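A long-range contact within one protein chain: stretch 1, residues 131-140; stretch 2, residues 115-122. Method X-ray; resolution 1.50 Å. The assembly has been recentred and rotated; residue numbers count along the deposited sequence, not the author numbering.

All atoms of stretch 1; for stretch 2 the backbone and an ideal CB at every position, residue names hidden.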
# COMPACT_ATOMS: atom_id res chain seq x y z
N ALA A 131 -16.14 -11.00 17.82
CA ALA A 131 -16.41 -12.39 17.43
C ALA A 131 -15.18 -12.96 16.77
O ALA A 131 -14.39 -12.22 16.20
CB ALA A 131 -17.56 -12.45 16.41
N ASP A 132 -15.05 -14.27 16.83
CA ASP A 132 -14.12 -15.00 15.98
C ASP A 132 -14.86 -15.66 14.82
O ASP A 132 -16.06 -16.08 14.95
CB ASP A 132 -13.46 -16.10 16.78
CG ASP A 132 -12.26 -15.61 17.58
OD1 ASP A 132 -11.86 -14.43 17.53
OD2 ASP A 132 -11.68 -16.47 18.29
N PHE A 133 -14.16 -15.76 13.67
CA PHE A 133 -14.67 -16.53 12.55
C PHE A 133 -13.58 -17.54 12.22
O PHE A 133 -12.45 -17.17 11.92
CB PHE A 133 -14.90 -15.60 11.34
CG PHE A 133 -15.43 -16.32 10.13
CD1 PHE A 133 -16.72 -16.77 10.12
CD2 PHE A 133 -14.59 -16.57 9.04
CE1 PHE A 133 -17.22 -17.44 8.99
CE2 PHE A 133 -15.08 -17.22 7.91
CZ PHE A 133 -16.40 -17.67 7.90
N VAL A 134 -13.91 -18.81 12.23
CA VAL A 134 -12.93 -19.85 11.87
C VAL A 134 -13.01 -20.03 10.36
O VAL A 134 -14.06 -20.50 9.84
CB VAL A 134 -13.26 -21.16 12.63
CG1 VAL A 134 -12.37 -22.29 12.12
CG2 VAL A 134 -13.12 -20.98 14.15
N GLU A 135 -11.96 -19.65 9.64
CA GLU A 135 -12.06 -19.64 8.17
C GLU A 135 -12.21 -21.08 7.62
O GLU A 135 -11.78 -22.10 8.23
CB GLU A 135 -10.85 -18.90 7.51
CG GLU A 135 -9.55 -19.71 7.61
CD GLU A 135 -8.33 -18.87 7.31
OE1 GLU A 135 -8.31 -17.68 7.68
OE2 GLU A 135 -7.35 -19.42 6.75
N ARG A 136 -12.89 -21.16 6.49
CA ARG A 136 -13.19 -22.43 5.85
C ARG A 136 -12.39 -22.66 4.56
O ARG A 136 -12.42 -23.75 4.01
CB ARG A 136 -14.72 -22.44 5.57
CG ARG A 136 -15.59 -22.49 6.80
CD ARG A 136 -16.45 -21.28 6.89
NE ARG A 136 -17.31 -21.32 8.05
CZ ARG A 136 -18.56 -20.83 8.02
NH1 ARG A 136 -19.00 -20.35 6.86
NH2 ARG A 136 -19.35 -20.84 9.11
N THR A 137 -11.67 -21.61 4.13
CA THR A 137 -10.81 -21.58 2.92
C THR A 137 -9.60 -20.71 3.34
O THR A 137 -9.80 -19.79 4.13
CB THR A 137 -11.60 -20.92 1.76
OG1 THR A 137 -12.72 -21.78 1.46
CG2 THR A 137 -10.75 -20.89 0.55
N PRO A 138 -8.37 -20.99 2.83
CA PRO A 138 -7.22 -20.26 3.36
C PRO A 138 -7.27 -18.76 3.08
O PRO A 138 -7.41 -18.30 1.90
CB PRO A 138 -6.02 -20.90 2.64
CG PRO A 138 -6.47 -22.31 2.43
CD PRO A 138 -7.94 -22.15 2.03
N SER A 139 -7.08 -17.98 4.13
CA SER A 139 -7.01 -16.52 3.99
C SER A 139 -5.72 -16.04 3.34
O SER A 139 -5.65 -14.88 2.89
CB SER A 139 -7.25 -15.81 5.31
OG SER A 139 -6.34 -16.29 6.30
N HIS A 140 -4.70 -16.89 3.24
CA HIS A 140 -3.49 -16.52 2.40
C HIS A 140 -3.84 -16.17 0.95
O HIS A 140 -3.12 -15.38 0.32
CB HIS A 140 -2.31 -17.51 2.44
CG HIS A 140 -2.63 -18.87 1.91
ND1 HIS A 140 -2.95 -19.11 0.60
CD2 HIS A 140 -2.54 -20.12 2.53
CE1 HIS A 140 -3.14 -20.43 0.42
NE2 HIS A 140 -2.88 -21.05 1.60
N UNK A 115 -8.42 -9.41 12.27
CA UNK A 115 -7.01 -9.86 12.47
C UNK A 115 -6.99 -11.33 12.11
O UNK A 115 -7.77 -12.13 12.67
CB UNK A 115 -6.51 -9.63 13.90
N UNK A 116 -6.14 -11.73 11.17
CA UNK A 116 -6.14 -13.12 10.68
C UNK A 116 -4.90 -13.86 11.04
O UNK A 116 -3.80 -13.45 10.65
CB UNK A 116 -6.31 -13.16 9.16
N UNK A 117 -5.05 -14.96 11.75
CA UNK A 117 -3.90 -15.78 12.11
C UNK A 117 -4.34 -17.17 12.49
O UNK A 117 -5.37 -17.31 13.22
CB UNK A 117 -3.11 -15.14 13.26
N UNK A 118 -3.61 -18.15 11.95
CA UNK A 118 -3.80 -19.56 12.32
C UNK A 118 -5.20 -20.02 12.00
O UNK A 118 -5.76 -20.90 12.71
CB UNK A 118 -3.51 -19.78 13.81
N UNK A 119 -5.78 -19.45 10.96
CA UNK A 119 -7.08 -19.88 10.46
C UNK A 119 -8.26 -19.26 11.21
O UNK A 119 -9.42 -19.65 10.97
CB UNK A 119 -7.18 -21.41 10.54
N UNK A 120 -7.99 -18.34 12.13
CA UNK A 120 -9.06 -17.64 12.84
C UNK A 120 -8.99 -16.18 12.48
O UNK A 120 -7.90 -15.56 12.60
CB UNK A 120 -8.96 -17.83 14.35
N UNK A 121 -10.15 -15.61 12.09
CA UNK A 121 -10.19 -14.16 11.87
C UNK A 121 -10.94 -13.60 13.08
O UNK A 121 -12.14 -13.86 13.25
CB UNK A 121 -10.86 -13.79 10.55
N UNK A 122 -10.23 -12.82 13.89
CA UNK A 122 -10.77 -12.23 15.14
C UNK A 122 -11.28 -10.84 14.73
O UNK A 122 -10.64 -10.11 13.94
CB UNK A 122 -9.72 -12.15 16.25

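The backbones fix the register before any side chain is considered. Stretch 2 runs as a hairpin whose second strand, 120-122, lies antiparallel to 131-134, with an angle of 159° between their directions. The N of position 121 donates to Phe133 O (2.8 Å, 173° at the hydrogen), and Phe133 N donates to the O of position 121 (2.8 Å).

Position 115 has no atom of stretch 1 within 5.5 Å of its ideal CB, so this contact sets no preference; it is Val115.

At position 116 the CA-to-CB bond points toward stretch 1, and the ideal CB lies 4.2 Å from Ser139 OG and 5.2 Å from Glu135 OE1. A small polar side chain would suit, serine, threonine or perhaps asparagine. The residue is Ser116, chi1 t, with its OG 3.0 Å from Ser139 OG. A water donates both to Ser116 OG (2.7 Å) and to Glu135 OE1 (3.0 Å), joining the two side chains indirectly.

Position 117 points away and could carry many side chains; it is Asn117, which opens a type I' turn ending at position 120.

Positions 118 and 119 have phi/psi of 60/32 and 83/5. Positive phi favours glycine, with asparagine a usual alternative. At 118 the ideal CB meets nothing of stretch 1, and the residue is Gly118. At 119 the ideal CB would stand 4.1 Å from Glu135 CG, so little room is left on that side. Gly119 works through its backbone: its O accepts from Glu135 N (2.9 Å, 155°), extending the pairing past the strand, and its N donates to the water that bridges Ser116 and Glu135.

Position 120 pairs with Val134, its CB on the same face as the side chains of Val134 and Asp132. The strand backbone (-116/130) and Val134 on that face suit a beta-branched aliphatic; Asp132 OD2, 5.0 Å from the ideal CB, would equally allow threonine, lysine or arginine, so the visible evidence does not single out one type. Ile120 places CG2 3.6 Å from Asp132 CG and CG1 4.5 Å from Val134 CG2.

Position 121 pairs with Phe133 on the other face. Its ideal CB is 4.0 Å from Phe133 O, and an apolar residue such as valine, leucine or isoleucine could lie beside Phe133. Ile121 has its CB 4.5 Å from Phe133 CB, while its CG1 comes within 4.0 Å of Glu135 OE1.

Position 122 pairs with Asp132, and its ideal CB is just 3.4 Å from Asp132 OD1. That carboxylate invites a short donor, serine or threonine. Ser122, chi1 m, donates from OG to Asp132 OD1 at 2.9 Å.

Stretch 2 (115-122) VSNGGIIS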
# COMPACT_ATOMS: atom_id res chain seq x y z
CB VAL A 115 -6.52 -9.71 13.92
CG1 VAL A 115 -5.00 -10.06 13.99
CG2 VAL A 115 -6.77 -8.28 14.38
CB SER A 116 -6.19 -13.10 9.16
OG SER A 116 -6.21 -14.43 8.71
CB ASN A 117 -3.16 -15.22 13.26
CG ASN A 117 -1.66 -15.51 13.17
OD1 ASN A 117 -1.16 -16.48 12.52
ND2 ASN A 117 -0.93 -14.61 13.78
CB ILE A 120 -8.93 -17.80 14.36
CG1 ILE A 120 -9.00 -19.29 14.73
CG2 ILE A 120 -10.05 -17.02 15.09
CD1 ILE A 120 -8.77 -19.48 16.21
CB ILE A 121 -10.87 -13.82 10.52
CG1 ILE A 121 -10.04 -14.47 9.37
CG2 ILE A 121 -10.99 -12.27 10.40
CD1 ILE A 121 -10.73 -14.40 8.02
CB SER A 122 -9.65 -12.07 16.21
OG SER A 122 -9.29 -13.39 16.61
O HOH W 1 -5.88 -17.03 9.27
O HOH W 2 -9.63 -22.53 10.03
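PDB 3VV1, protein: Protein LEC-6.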